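Long-range contact in 2,3-dihydroxy-2,3-dihydrophenylpropionate dehydrogenase (Pseudomonas sp. MC1, PDB 5XTG), which probably oxidises naphthalene dihydrodiol to 1,2-dihydroxynaphthalene with NAD(+) as hydride acceptor, as a member of the short-chain dehydrogenase/reductase family: residues Ile102-Ile107 with Val155-Val160. Sequence-based numbering, arbitrary orientation.
Sequences IANAGI and VMTASV. With NAD (nicotinamide-adenine-dinucleotide), chain B.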
# COMPACT_ATOMS: atom_id res chain seq x y z
N ILE A 102 1.48 -1.49 -25.16
CA ILE A 102 0.90 -2.34 -24.16
C ILE A 102 1.82 -3.53 -23.98
O ILE A 102 1.84 -4.44 -24.81
CB ILE A 102 -0.51 -2.78 -24.54
CG1 ILE A 102 -1.39 -1.54 -24.71
CG2 ILE A 102 -1.03 -3.70 -23.44
CD1 ILE A 102 -2.82 -1.83 -24.71
N ALA A 103 2.56 -3.51 -22.88
CA ALA A 103 3.46 -4.60 -22.54
C ALA A 103 2.67 -5.62 -21.74
O ALA A 103 2.21 -5.35 -20.63
CB ALA A 103 4.64 -4.06 -21.74
N ASN A 104 2.43 -6.76 -22.34
CA ASN A 104 1.52 -7.72 -21.75
C ASN A 104 2.05 -9.14 -21.71
O ASN A 104 1.56 -9.93 -20.91
CB ASN A 104 0.20 -7.70 -22.51
CG ASN A 104 -0.66 -8.93 -22.24
OD1 ASN A 104 -1.28 -9.05 -21.16
ND2 ASN A 104 -0.69 -9.85 -23.22
N ALA A 105 3.03 -9.50 -22.54
CA ALA A 105 3.56 -10.85 -22.50
C ALA A 105 4.01 -11.19 -21.08
O ALA A 105 4.60 -10.37 -20.39
CB ALA A 105 4.73 -10.99 -23.48
N GLY A 106 3.71 -12.41 -20.65
CA GLY A 106 4.12 -12.83 -19.33
C GLY A 106 4.00 -14.33 -19.15
O GLY A 106 3.36 -15.02 -19.94
N ILE A 107 4.62 -14.82 -18.08
CA ILE A 107 4.60 -16.25 -17.79
C ILE A 107 4.43 -16.48 -16.29
O ILE A 107 4.80 -15.66 -15.45
CB ILE A 107 5.89 -16.92 -18.33
CG1 ILE A 107 5.65 -18.41 -18.54
CG2 ILE A 107 7.08 -16.66 -17.42
CD1 ILE A 107 6.82 -19.15 -19.20
N VAL A 155 0.82 1.04 -21.13
CA VAL A 155 0.08 0.23 -20.17
C VAL A 155 0.82 -1.09 -20.00
O VAL A 155 1.18 -1.75 -20.98
CB VAL A 155 -1.35 0.00 -20.63
CG1 VAL A 155 -2.08 -0.68 -19.53
CG2 VAL A 155 -1.97 1.31 -20.99
N MET A 156 1.04 -1.47 -18.76
CA MET A 156 1.67 -2.71 -18.41
C MET A 156 0.66 -3.64 -17.78
O MET A 156 -0.19 -3.21 -16.98
CB MET A 156 2.84 -2.45 -17.46
CG MET A 156 4.12 -2.05 -18.18
SD MET A 156 5.43 -1.67 -17.03
CE MET A 156 5.07 0.07 -16.80
N THR A 157 0.73 -4.92 -18.13
CA THR A 157 -0.02 -5.93 -17.42
C THR A 157 0.76 -6.37 -16.20
O THR A 157 1.84 -6.96 -16.31
CB THR A 157 -0.35 -7.13 -18.30
OG1 THR A 157 -1.13 -6.71 -19.42
CG2 THR A 157 -1.14 -8.14 -17.49
N ALA A 158 0.20 -6.10 -15.03
CA ALA A 158 0.74 -6.55 -13.77
C ALA A 158 -0.02 -7.83 -13.36
O ALA A 158 -0.08 -8.75 -14.18
CB ALA A 158 0.70 -5.44 -12.74
N SER A 159 -0.62 -7.89 -12.19
CA SER A 159 -1.23 -9.10 -11.66
C SER A 159 -1.78 -8.83 -10.26
O SER A 159 -1.25 -7.98 -9.55
CB SER A 159 -0.20 -10.22 -11.56
OG SER A 159 -0.76 -11.35 -10.92
N VAL A 160 -2.81 -9.57 -9.85
CA VAL A 160 -3.19 -9.57 -8.45
C VAL A 160 -1.99 -9.83 -7.56
O VAL A 160 -1.90 -9.30 -6.45
CB VAL A 160 -4.28 -10.63 -8.20
CG1 VAL A 160 -3.72 -12.04 -8.53
CG2 VAL A 160 -4.79 -10.54 -6.77
PA NAD B . -1.39 -16.55 -21.60
O1A NAD B . -1.43 -18.00 -21.08
O2A NAD B . -2.34 -16.34 -22.69
O5B NAD B . 0.14 -16.26 -22.05
C5B NAD B . 0.66 -14.94 -22.10
C4B NAD B . 0.99 -14.47 -23.56
O4B NAD B . 2.24 -14.04 -23.57
C3B NAD B . 0.92 -15.59 -24.65
O3B NAD B . 0.52 -15.13 -25.87
C2B NAD B . 2.39 -16.06 -24.73
O2B NAD B . 2.65 -16.85 -26.00
C1B NAD B . 3.04 -14.91 -24.67
N9A NAD B . 4.47 -15.13 -24.34
C8A NAD B . 4.99 -15.86 -23.35
N7A NAD B . 6.33 -15.81 -23.46
C5A NAD B . 6.63 -15.06 -24.54
C6A NAD B . 7.83 -14.69 -25.11
N6A NAD B . 9.07 -15.10 -24.55
N1A NAD B . 7.90 -13.93 -26.20
C2A NAD B . 6.73 -13.49 -26.76
N3A NAD B . 5.53 -13.85 -26.19
C4A NAD B . 5.49 -14.63 -25.09
O3 NAD B . -1.78 -15.59 -20.33
PN NAD B . -2.70 -14.18 -20.22
O1N NAD B . -3.74 -14.39 -19.17
O2N NAD B . -3.37 -13.63 -21.45
O5D NAD B . -1.59 -13.09 -19.57
C5D NAD B . -1.11 -11.90 -20.12
C4D NAD B . -0.54 -11.13 -18.86
O4D NAD B . -1.47 -11.13 -17.91
C3D NAD B . 0.72 -11.81 -18.23
O3D NAD B . 1.70 -10.90 -17.96
C2D NAD B . 0.21 -12.42 -16.90
O2D NAD B . 1.37 -12.48 -15.99
C1D NAD B . -0.77 -11.60 -16.50
N1N NAD B . -1.73 -12.20 -15.51
C2N NAD B . -2.82 -12.99 -15.83
C3N NAD B . -3.65 -13.53 -14.82
C7N NAD B . -4.84 -14.43 -15.17
O7N NAD B . -5.46 -15.02 -14.27
N7N NAD B . -5.21 -14.58 -16.61
C4N NAD B . -3.40 -13.28 -13.52
C5N NAD B . -2.34 -12.50 -13.18
C6N NAD B . -1.52 -11.96 -14.19
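T157, V155 and A103 meet where two neighbouring parallel strands of the Rossmann sheet, 100-103 and 153-157, run out toward the cofactor. A103 is gripped through both of its backbone polar atoms: its N donates to V155 O (2.9 Å), and its O accepts from T157 N in a straighter bond (2.9 Å, 165° at the hydrogen). V155 O also takes a CA-H...O contact from I102 CA at 3.2 Å. On one face of the sheet V155 CB lies loosely beside I102 CG1, between V199 of strand 195-201, which touches V155, and helix 34-45, which covers I102; on the other, A103 CB meets M156 CG at 4.1 Å, and Y136 of helix 118-148 touches both residues.

Beyond the last bridge the side chains of N104 and T157 run side by side, and T157 OG1 donates to N104 OD1 at 2.9 Å, in the amide plane and on a lone pair. OG1 is also hydrogen-bonded to Y250 OH. A chi1 of -60° sets T157 OG1 beside its backbone N and leaves CG2 facing the nicotinamide ribose. N104 binds NAD(+), its O accepting from O3D of NAD at 3.1 Å. With an alanine here, T157 OG1 would probably lose its amide acceptor, though not Y250. Sheet pairing and a side-chain bond thus join two strand ends into one wall of the NAD site, where a carbonyl and a methyl meet the ribose.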